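Local atomic coordinates of putative glycosylhydrolase (Parabacteroides distasonis, PDB entry 3S5Q), a protein that is probably a glycoside hydrolase of the 3-keto-disaccharide hydrolase family, with a concanavalin A-like lectin/glucanase fold. Residues Q146-L151 and I156-L161. Residues are numbered along the deposited sequence; the frame is centred on the assembly and turned at random.
With EDO (1,2-ethanediol), chain E.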
loop_
_atom_site.group_PDB
_atom_site.type_symbol
_atom_site.label_atom_id
_atom_site.label_comp_id
_atom_site.label_asym_id
_atom_site.label_seq_id
_atom_site.Cartn_x
_atom_site.Cartn_y
_atom_site.Cartn_z
ATOM N N GLN A 146 10.788 -7.362 -8.901
ATOM C CA GLN A 146 10.035 -8.407 -8.202
ATOM C C GLN A 146 9.257 -7.821 -7.026
ATOM O O GLN A 146 9.848 -7.311 -6.081
ATOM C CB GLN A 146 11.007 -9.545 -7.787
ATOM C CG GLN A 146 10.302 -10.774 -7.164
ATOM C CD GLN A 146 9.222 -11.376 -8.080
ATOM O OE1 GLN A 146 9.459 -11.610 -9.269
ATOM N NE2 GLN A 146 8.043 -11.627 -7.521
ATOM N N ILE A 147 7.926 -7.856 -7.124
ATOM C CA ILE A 147 7.035 -7.270 -6.128
ATOM C C ILE A 147 6.266 -8.406 -5.458
ATOM O O ILE A 147 5.675 -9.205 -6.148
ATOM C CB ILE A 147 6.025 -6.288 -6.737
ATOM C CG1 ILE A 147 6.753 -5.231 -7.610
ATOM C CG2 ILE A 147 5.124 -5.669 -5.619
ATOM C CD1 ILE A 147 7.956 -4.554 -6.914
ATOM N N ASP A 148 6.308 -8.461 -4.132
ATOM C CA ASP A 148 5.560 -9.444 -3.359
ATOM C C ASP A 148 4.775 -8.770 -2.260
ATOM O O ASP A 148 5.298 -7.927 -1.561
ATOM C CB ASP A 148 6.496 -10.511 -2.812
ATOM C CG ASP A 148 6.991 -11.447 -3.911
ATOM O OD1 ASP A 148 6.245 -12.404 -4.258
ATOM O OD2 ASP A 148 8.086 -11.192 -4.453
ATOM N N ILE A 149 3.495 -9.130 -2.171
ATOM C CA ILE A 149 2.593 -8.545 -1.192
ATOM C C ILE A 149 2.019 -9.634 -0.289
ATOM O O ILE A 149 1.458 -10.630 -0.760
ATOM C CB ILE A 149 1.447 -7.766 -1.880
ATOM C CG1 ILE A 149 2.046 -6.658 -2.774
ATOM C CG2 ILE A 149 0.485 -7.202 -0.832
ATOM C CD1 ILE A 149 1.124 -6.169 -3.821
ATOM N N GLU A 150 2.159 -9.414 1.013
ATOM C CA GLU A 150 1.637 -10.262 2.052
ATOM C C GLU A 150 0.548 -9.465 2.747
ATOM O O GLU A 150 0.736 -8.282 3.028
ATOM C CB GLU A 150 2.751 -10.585 3.066
ATOM C CG GLU A 150 2.374 -11.657 4.064
ATOM C CD GLU A 150 2.718 -13.015 3.529
ATOM O OE1 GLU A 150 3.280 -13.062 2.395
ATOM O OE2 GLU A 150 2.440 -14.018 4.236
ATOM N N LEU A 151 -0.598 -10.094 2.982
ATOM C CA LEU A 151 -1.717 -9.460 3.671
ATOM C C LEU A 151 -2.342 -10.446 4.637
ATOM O O LEU A 151 -2.804 -11.547 4.237
ATOM C CB LEU A 151 -2.764 -8.887 2.704
ATOM C CG LEU A 151 -3.988 -8.146 3.306
ATOM C CD1 LEU A 151 -3.596 -6.849 4.039
ATOM C CD2 LEU A 151 -5.041 -7.815 2.210
ATOM N N ILE A 156 -0.494 -12.913 -1.148
ATOM C CA ILE A 156 -1.560 -12.744 -2.133
ATOM C C ILE A 156 -1.073 -12.336 -3.540
ATOM O O ILE A 156 -1.765 -12.571 -4.536
ATOM C CB ILE A 156 -2.662 -11.760 -1.647
ATOM C CG1 ILE A 156 -2.063 -10.458 -1.137
ATOM C CG2 ILE A 156 -3.561 -12.424 -0.559
ATOM C CD1 ILE A 156 -3.104 -9.303 -1.074
ATOM N N VAL A 157 0.090 -11.706 -3.630
ATOM C CA VAL A 157 0.566 -11.221 -4.925
ATOM C C VAL A 157 2.042 -11.461 -5.041
ATOM O O VAL A 157 2.804 -11.212 -4.112
ATOM C CB VAL A 157 0.226 -9.682 -5.180
ATOM C CG1 VAL A 157 0.681 -9.193 -6.610
ATOM C CG2 VAL A 157 -1.216 -9.397 -4.958
ATOM N N SER A 158 2.431 -11.979 -6.196
ATOM C CA SER A 158 3.835 -12.093 -6.584
ATOM C C SER A 158 3.825 -11.687 -8.048
ATOM O O SER A 158 3.071 -12.253 -8.853
ATOM C CB SER A 158 4.372 -13.507 -6.415
ATOM O OG SER A 158 5.796 -13.524 -6.548
ATOM N N ALA A 159 4.609 -10.677 -8.384
ATOM C CA ALA A 159 4.624 -10.155 -9.730
ATOM C C ALA A 159 6.036 -9.745 -10.138
ATOM O O ALA A 159 6.801 -9.173 -9.341
ATOM C CB ALA A 159 3.574 -8.976 -9.839
ATOM N N ASN A 160 6.410 -10.108 -11.365
ATOM C CA ASN A 160 7.659 -9.645 -11.964
ATOM C C ASN A 160 7.311 -8.581 -13.022
ATOM O O ASN A 160 6.698 -8.907 -14.061
ATOM C CB ASN A 160 8.376 -10.832 -12.583
ATOM C CG ASN A 160 9.605 -10.441 -13.374
ATOM O OD1 ASN A 160 10.115 -9.303 -13.294
ATOM N ND2 ASN A 160 10.107 -11.404 -14.145
ATOM N N LEU A 161 7.670 -7.326 -12.722
ATOM C CA LEU A 161 7.233 -6.173 -13.506
ATOM C C LEU A 161 7.750 -6.250 -14.935
ATOM O O LEU A 161 7.166 -5.655 -15.825
ATOM C CB LEU A 161 7.647 -4.834 -12.864
ATOM C CG LEU A 161 7.024 -4.443 -11.497
ATOM C CD1 LEU A 161 7.618 -3.094 -11.085
ATOM C CD2 LEU A 161 5.493 -4.409 -11.483
HETATM C C1 EDO E . 1.054 -15.358 -5.496
HETATM O O1 EDO E . 1.887 -16.460 -5.068
HETATM C C2 EDO E . 0.494 -15.482 -6.923
HETATM O O2 EDO E . 0.243 -14.183 -7.498
#
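A beta hairpin of the concanavalin A-like fold brings Ile147 and Ile149 of strand 146-151 against Ala159 and Val157 of the returning strand, almost exactly antiparallel. Ile147 and Ala159 form a hydrogen-bonded pair: Ile147 N reaches Ala159 O at 2.8 Å in an almost straight bond, and Ala159 N returns one to Ile147 O. Ile149 N binds Val157 O at 2.9 Å, but Ile149 O is shared weakly between the amides of Val157 and Ile156. Two residues thus face one, a classic beta bulge.

The two faces differ sharply in chemistry. On the inner one Ile149 has two conformers; in the one described it lies side by side with Val157, its CD1 3.9 Å from CB of Val157. Ile117 touches both residues, and Ile95 of strand 93-98 touches Ile149. The bulge lets Ile156 join this apolar row: its CD1 comes 3.8 Å from CB of Leu151, while its CG1, between backbone N and carbonyl carbon (chi1 50°), meets CG2 of that Ile149 conformer. At the other end Leu161, past the strand, packs on CG1 of Ile147. Beta-branched Ile and Val suit an extended backbone, and Ala159, with only a methyl group, touches Ile117.

The opposite face is polar. Ser158 OG donates to Asp148 OD1 at 2.6 Å, on the syn side of the carboxylate and 24° out of its plane; His155 binds the same oxygen. Gln146, bent at chi2 (56°), reaches forward along its own strand so that NE2 gives a hydrogen, nearly in the amide plane, to Asp148 OD2 at 3.1 Å.

With both carboxylate oxygens engaged, Asp148 is held in rotation, and these donors would be expected to stabilise its negative charge on a partly exposed face, while the hydrocarbon side stays buried.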